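Glutamic acid/alanine-rich protein (Trypanosoma congolense, PDB 2Y44) is a helical surface protein of the parasite whose ectodomain, the part modelled here, probably contributes to the coat that covers the cell membrane. Local coordinates at residues 5-10 with 139-144; 11-16 with 120-125; 35-40 with 69-74. One frame throughout, in Å; residues are numbered along the deposited sequence.

Contact 1. Residues 5-10 with 139-144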
# COMPACT_ATOMS: atom_id res chain seq x y z
N VAL A 5 -8.09 14.46 -21.37
CA VAL A 5 -7.09 13.46 -21.71
C VAL A 5 -5.96 13.46 -20.71
O VAL A 5 -5.53 12.39 -20.26
CB VAL A 5 -6.51 13.70 -23.10
CG1 VAL A 5 -5.41 12.69 -23.41
CG2 VAL A 5 -7.63 13.55 -24.17
N GLN A 6 -5.52 14.65 -20.33
CA GLN A 6 -4.43 14.77 -19.37
C GLN A 6 -4.87 14.33 -17.99
O GLN A 6 -4.12 13.71 -17.24
CB GLN A 6 -3.94 16.20 -19.30
CG GLN A 6 -3.09 16.65 -20.50
CD GLN A 6 -1.67 16.03 -20.54
OE1 GLN A 6 -1.43 14.91 -20.07
NE2 GLN A 6 -0.72 16.80 -21.09
N THR A 7 -6.14 14.59 -17.69
CA THR A 7 -6.67 14.17 -16.38
C THR A 7 -6.86 12.65 -16.30
O THR A 7 -6.56 12.02 -15.29
CB THR A 7 -7.97 15.01 -16.07
OG1 THR A 7 -7.63 16.40 -16.06
CG2 THR A 7 -8.56 14.66 -14.75
N MET A 8 -7.26 12.04 -17.41
CA MET A 8 -7.37 10.59 -17.52
C MET A 8 -5.97 10.00 -17.44
O MET A 8 -5.79 8.92 -16.86
CB MET A 8 -8.02 10.21 -18.86
CG MET A 8 -8.04 8.70 -19.14
SD MET A 8 -9.28 8.16 -20.32
CE MET A 8 -9.56 9.72 -21.26
N CYS A 9 -4.99 10.69 -18.02
CA CYS A 9 -3.60 10.27 -17.93
C CYS A 9 -3.12 10.19 -16.47
O CYS A 9 -2.49 9.22 -16.09
CB CYS A 9 -2.68 11.22 -18.71
SG CYS A 9 -0.99 10.70 -18.50
N ASP A 10 -3.43 11.21 -15.66
CA ASP A 10 -3.09 11.18 -14.26
C ASP A 10 -3.71 9.98 -13.56
O ASP A 10 -3.04 9.32 -12.76
CB ASP A 10 -3.52 12.49 -13.59
CG ASP A 10 -2.76 13.71 -14.15
OD1 ASP A 10 -1.70 13.55 -14.80
OD2 ASP A 10 -3.18 14.86 -13.82
N ASP A 139 -11.11 12.11 -8.29
CA ASP A 139 -11.92 13.36 -8.09
C ASP A 139 -11.78 14.32 -9.29
O ASP A 139 -12.74 14.92 -9.76
CB ASP A 139 -11.49 14.11 -6.81
CG ASP A 139 -12.07 13.52 -5.52
OD1 ASP A 139 -12.93 12.62 -5.60
OD2 ASP A 139 -11.66 13.99 -4.44
N ALA A 140 -10.54 14.49 -9.76
CA ALA A 140 -10.26 15.44 -10.83
C ALA A 140 -10.94 15.00 -12.11
O ALA A 140 -11.55 15.81 -12.80
CB ALA A 140 -8.73 15.57 -11.05
N LEU A 141 -10.84 13.70 -12.38
CA LEU A 141 -11.52 13.15 -13.56
C LEU A 141 -13.06 13.25 -13.44
O LEU A 141 -13.72 13.71 -14.37
CB LEU A 141 -11.09 11.71 -13.83
CG LEU A 141 -11.65 11.09 -15.12
CD1 LEU A 141 -11.23 11.89 -16.41
CD2 LEU A 141 -11.13 9.63 -15.19
N ALA A 142 -13.58 12.95 -12.26
CA ALA A 142 -15.03 13.05 -12.00
C ALA A 142 -15.53 14.48 -12.23
O ALA A 142 -16.64 14.71 -12.79
CB ALA A 142 -15.36 12.59 -10.59
N GLU A 143 -14.74 15.44 -11.81
CA GLU A 143 -15.11 16.85 -11.95
C GLU A 143 -15.28 17.32 -13.38
O GLU A 143 -16.10 18.21 -13.64
CB GLU A 143 -14.07 17.74 -11.22
CG GLU A 143 -14.20 17.65 -9.69
CD GLU A 143 -12.90 17.97 -8.98
OE1 GLU A 143 -12.00 18.55 -9.64
OE2 GLU A 143 -12.84 17.79 -7.74
N LEU A 144 -14.53 16.73 -14.32
CA LEU A 144 -14.66 17.08 -15.75
C LEU A 144 -15.89 16.45 -16.43
O LEU A 144 -16.25 16.85 -17.55
CB LEU A 144 -13.41 16.65 -16.54
CG LEU A 144 -12.09 17.26 -16.05
CD1 LEU A 144 -10.92 16.93 -17.02
CD2 LEU A 144 -12.25 18.77 -15.91
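T7 meets the helix of residues 139-144 with its methyl group, which rests mainly on backbone: T7 CG2 lies 3.4 Å from L141 N and 3.6 Å from A140 C. Anti to its own backbone N, CG2 also lies beside A140 CB, at 3.8 Å, and beside L141 CB. On its other branch T7 faces L144, and the two side chains come tip to tip, with L144 CD1 3.5 Å from T7 OG1. That hydroxyl is not spent on the leucine; it hydrogen-bonds to the carbonyl O of E3, a turn earlier in its own helix. In L141, chi1 (-175°) sets CG anti to the backbone N. Further out, L141 CD1 lies 4.1 Å from M8 N.

The two segments belong to helix 2-16 and helix 131-144 at one end of the elongated, almost wholly helical ectodomain. They run nearly antiparallel, at 152°, with axes 9.0 Å apart at closest approach, and no hydrogen bond crosses between them. Away from this face, V5 packs on helix 113-120 and helix 57-107, M8 also reaches helix 57-107, and C9 is tied to C122 by a disulfide.

Contact 2. Residues 11-16 with 120-125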
# COMPACT_ATOMS: atom_id res chain seq x y z
N VAL A 11 -4.98 9.69 -13.87
CA VAL A 11 -5.58 8.49 -13.29
C VAL A 11 -4.80 7.24 -13.74
O VAL A 11 -4.47 6.40 -12.93
CB VAL A 11 -7.07 8.38 -13.68
CG1 VAL A 11 -7.64 6.99 -13.40
CG2 VAL A 11 -7.84 9.41 -12.88
N ALA A 12 -4.54 7.13 -15.04
CA ALA A 12 -3.83 5.95 -15.54
C ALA A 12 -2.47 5.77 -14.85
O ALA A 12 -2.12 4.65 -14.48
CB ALA A 12 -3.66 6.04 -17.05
N ARG A 13 -1.74 6.85 -14.65
CA ARG A 13 -0.40 6.76 -13.96
C ARG A 13 -0.53 6.30 -12.51
O ARG A 13 0.31 5.54 -12.00
CB ARG A 13 0.32 8.12 -14.02
CG ARG A 13 0.74 8.50 -15.45
CD ARG A 13 2.19 8.93 -15.45
NE ARG A 13 2.76 9.09 -16.79
CZ ARG A 13 2.77 10.24 -17.47
NH1 ARG A 13 2.16 11.32 -16.98
NH2 ARG A 13 3.43 10.31 -18.63
N GLN A 14 -1.57 6.78 -11.83
CA GLN A 14 -1.92 6.26 -10.50
C GLN A 14 -2.22 4.77 -10.50
O GLN A 14 -1.65 4.02 -9.71
CB GLN A 14 -3.09 7.07 -9.87
CG GLN A 14 -2.79 8.56 -9.72
CD GLN A 14 -1.83 8.87 -8.57
OE1 GLN A 14 -0.85 9.62 -8.73
NE2 GLN A 14 -2.12 8.32 -7.41
N LEU A 15 -3.14 4.33 -11.37
CA LEU A 15 -3.44 2.92 -11.51
C LEU A 15 -2.19 2.08 -11.83
O LEU A 15 -1.96 1.02 -11.25
CB LEU A 15 -4.51 2.72 -12.59
CG LEU A 15 -5.90 3.29 -12.28
CD1 LEU A 15 -6.80 3.16 -13.49
CD2 LEU A 15 -6.52 2.65 -11.02
N ARG A 16 -1.38 2.53 -12.80
CA ARG A 16 -0.16 1.79 -13.12
C ARG A 16 0.84 1.66 -11.96
O ARG A 16 1.72 0.78 -11.98
CB ARG A 16 0.54 2.46 -14.33
CG ARG A 16 -0.30 2.44 -15.57
CD ARG A 16 0.29 3.39 -16.58
NE ARG A 16 -0.55 3.56 -17.76
CZ ARG A 16 -0.37 4.55 -18.64
NH1 ARG A 16 0.57 5.50 -18.43
NH2 ARG A 16 -1.18 4.66 -19.69
N LYS A 120 -0.32 10.10 -26.32
CA LYS A 120 0.86 9.33 -26.67
C LYS A 120 1.92 9.44 -25.57
O LYS A 120 2.56 8.44 -25.21
CB LYS A 120 1.42 9.79 -28.01
CG LYS A 120 2.66 9.01 -28.43
CD LYS A 120 3.38 9.73 -29.57
CE LYS A 120 4.48 8.80 -30.13
NZ LYS A 120 5.03 9.44 -31.37
N LYS A 121 2.08 10.63 -25.00
CA LYS A 121 3.12 10.82 -24.01
C LYS A 121 2.69 10.27 -22.64
O LYS A 121 3.49 10.20 -21.72
CB LYS A 121 3.57 12.28 -23.94
CG LYS A 121 2.59 13.22 -23.28
CD LYS A 121 3.13 13.67 -21.92
CE LYS A 121 2.58 12.78 -20.79
NZ LYS A 121 2.90 13.30 -19.45
N CYS A 122 1.50 9.69 -22.58
CA CYS A 122 1.05 9.11 -21.30
C CYS A 122 1.58 7.69 -21.01
O CYS A 122 0.83 6.76 -20.88
CB CYS A 122 -0.48 9.18 -21.14
SG CYS A 122 -0.91 8.85 -19.39
N THR A 123 2.89 7.57 -20.87
CA THR A 123 3.50 6.29 -20.61
C THR A 123 4.03 6.33 -19.19
O THR A 123 4.20 7.40 -18.61
CB THR A 123 4.64 6.00 -21.61
OG1 THR A 123 5.53 7.11 -21.66
CG2 THR A 123 4.07 5.79 -23.03
N GLY A 124 4.22 5.16 -18.59
CA GLY A 124 4.83 5.14 -17.26
C GLY A 124 3.84 5.29 -16.13
O GLY A 124 2.65 5.64 -16.33
N ALA A 125 4.36 5.08 -14.93
CA ALA A 125 3.58 5.07 -13.69
C ALA A 125 3.93 6.29 -12.85
O ALA A 125 5.05 6.84 -12.94
CB ALA A 125 3.87 3.76 -12.90
O HOH W 1 1.44 14.25 -17.33
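The carbonyl O of T123 is gripped by two nitrogens of R13, NE at 2.9 Å and NH2 at 3.0 Å, a side-on fork converging on one atom. This is where the last turns of helix 2-16 fasten the loop that joins helix 113-120 to helix 131-144. The oxygen lies in the guanidinium plane of R13; NH2 sits on one of its lone pairs, while NE stands 42° above the carbonyl plane. A bend at chi2 (-131°) turns CD of R13, which passes against G124 O.

R16 reaches the same loop by an extended chain. Its NH1 donates twice, to C122 O at 2.8 Å and to G124 O at 3.0 Å, the latter the straighter bond (N-H...O 163°) and in the plane of the guanidinium. NH2 adds a weak bond to C122 O and forms a salt bridge with D100 of helix 57-107, so the one arginine ties loop, short helix and long helix together. Three successive loop carbonyls are thus held by two side chains, and the loop backbone is bent as an inverse gamma turn centred on C122. At the backbone angles of G124 a CB would collide with T123 O, so glycine fits here.

K121 crosses R13 at about a right angle, putting NZ 3.1 Å from R13 NH2. These like charges probably repel, and a water that accepts from both K121 NZ, at 2.7 Å, and R13 NH1 may ease the repulsion.

Contact 3. Residues 35-40 with 69-74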
# COMPACT_ATOMS: atom_id res chain seq x y z
N GLU A 35 12.03 -7.44 12.12
CA GLU A 35 12.61 -6.72 13.23
C GLU A 35 11.92 -7.07 14.53
O GLU A 35 12.55 -7.16 15.60
CB GLU A 35 12.56 -5.23 12.99
CG GLU A 35 13.43 -4.81 11.79
CD GLU A 35 13.42 -3.32 11.58
OE1 GLU A 35 13.74 -2.60 12.54
OE2 GLU A 35 13.05 -2.87 10.47
N ALA A 36 10.59 -7.22 14.48
CA ALA A 36 9.87 -7.53 15.70
C ALA A 36 10.29 -8.91 16.23
O ALA A 36 10.40 -9.13 17.44
CB ALA A 36 8.38 -7.51 15.45
N SER A 37 10.46 -9.84 15.31
CA SER A 37 10.86 -11.18 15.67
C SER A 37 12.28 -11.20 16.24
O SER A 37 12.56 -11.99 17.15
CB SER A 37 10.76 -12.11 14.46
OG SER A 37 9.40 -12.28 14.13
N GLU A 38 13.15 -10.36 15.68
CA GLU A 38 14.51 -10.24 16.23
C GLU A 38 14.49 -9.69 17.65
O GLU A 38 15.25 -10.18 18.53
CB GLU A 38 15.38 -9.39 15.32
CG GLU A 38 15.74 -10.11 14.03
CD GLU A 38 16.25 -9.14 12.96
OE1 GLU A 38 16.32 -7.93 13.22
OE2 GLU A 38 16.53 -9.61 11.84
N ALA A 39 13.58 -8.76 17.91
CA ALA A 39 13.46 -8.21 19.28
C ALA A 39 12.92 -9.29 20.21
O ALA A 39 13.34 -9.38 21.38
CB ALA A 39 12.56 -6.93 19.31
N LYS A 40 11.93 -10.05 19.74
CA LYS A 40 11.46 -11.21 20.50
C LYS A 40 12.60 -12.14 20.86
O LYS A 40 12.73 -12.54 22.00
CB LYS A 40 10.44 -12.01 19.69
CG LYS A 40 10.07 -13.25 20.40
CD LYS A 40 9.10 -14.10 19.62
CE LYS A 40 8.79 -15.39 20.37
NZ LYS A 40 7.93 -16.34 19.55
N ALA A 69 4.32 -11.25 22.04
CA ALA A 69 2.97 -10.89 21.59
C ALA A 69 3.03 -9.86 20.45
O ALA A 69 2.26 -9.94 19.48
CB ALA A 69 2.16 -10.33 22.79
N ALA A 70 3.97 -8.91 20.55
CA ALA A 70 4.12 -7.90 19.51
C ALA A 70 4.62 -8.49 18.21
O ALA A 70 4.13 -8.13 17.16
CB ALA A 70 5.03 -6.75 19.96
N ALA A 71 5.55 -9.45 18.27
CA ALA A 71 6.03 -10.13 17.06
C ALA A 71 4.92 -10.96 16.42
O ALA A 71 4.81 -10.99 15.20
CB ALA A 71 7.22 -11.04 17.42
N GLN A 72 4.04 -11.52 17.26
CA GLN A 72 2.94 -12.32 16.75
C GLN A 72 1.97 -11.42 15.98
O GLN A 72 1.54 -11.74 14.87
CB GLN A 72 2.25 -12.92 17.96
CG GLN A 72 2.17 -14.35 17.93
CD GLN A 72 0.89 -14.77 17.30
OE1 GLN A 72 0.63 -14.43 16.14
NE2 GLN A 72 0.05 -15.48 18.05
N ARG A 73 1.68 -10.28 16.55
CA ARG A 73 0.83 -9.29 15.88
C ARG A 73 1.44 -8.86 14.53
O ARG A 73 0.75 -8.73 13.52
CB ARG A 73 0.58 -8.08 16.79
CG ARG A 73 -0.33 -8.38 18.01
CD ARG A 73 -0.81 -7.08 18.66
NE ARG A 73 0.31 -6.34 19.25
CZ ARG A 73 0.81 -6.58 20.46
NH1 ARG A 73 0.34 -7.59 21.20
NH2 ARG A 73 1.87 -5.90 20.88
N ALA A 74 2.74 -8.61 14.53
CA ALA A 74 3.44 -8.27 13.29
C ALA A 74 3.30 -9.36 12.26
O ALA A 74 3.03 -9.06 11.10
CB ALA A 74 4.96 -7.93 13.55
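A71 and A36 meet where helix 18-53 lies against helix 57-107. The methyl of A71 sits over the backbone of the other helix, its CB 3.7 Å from the carbonyl O of A36, and A36 CB (4.2 Å), S37 CA (4.0 Å) and K40 CB (4.1 Å) close round it. One turn along, A74 brings its own CB to 3.9 Å from A36 CB, which also touches A71 CA. The A36 methyl is therefore set against successive turns of helix 57-107, while the A71 methyl lies over the turn from A36 to K40.

Alanine lets the backbones come this near. The CA atoms of A36 and A71 are 4.8 Å apart, and the axes of the two segments approach to 8.3 Å. They run antiparallel at 159°, as expected for helix 18-53 and helix 57-107, consecutive arms of a long hairpin; residues 35-40 fall in a region predicted to form a coiled coil.

At the border, K40 lays CD as well as CB against A71 CB; its CG is anti to the backbone N (chi1 174°), and the chain runs extended. S37 OG lies near A71 CB, but its main partner is the carbonyl O of A33 in its own helix; E75 OE2, on the facing helix 57-107, is a weak second contact. Helix 149-183 covers another side of the pair, where A70 packs on A180 and A74 on A176, while E35 touches K177 and E181.

No hydrogen bond or salt bridge crosses between the two segments, so their association here rests on van der Waals contact between methyls and backbone, an intimacy that the small side chains of an alanine-rich sequence allow.

Overall arrangement
Contacts 1 and 2 share helix 2-16 and lie at the same end of the molecule, their centres 12 Å apart and joined by the C9-C122 disulfide; L141 of contact 1 also packs on V11 of contact 2. Both are surface contacts, yet one is apolar helix packing and the other mainly arginine bonds to loop carbonyls. Contact 3 is the buried one, on the opposite side of the chain's centre and about 43 Å, centre to centre, from contact 1. Like contact 1 it joins near-antiparallel helices without hydrogen bonds between segments, but its axes lie closer, consistent with alanines at the interface in place of threonine and leucines.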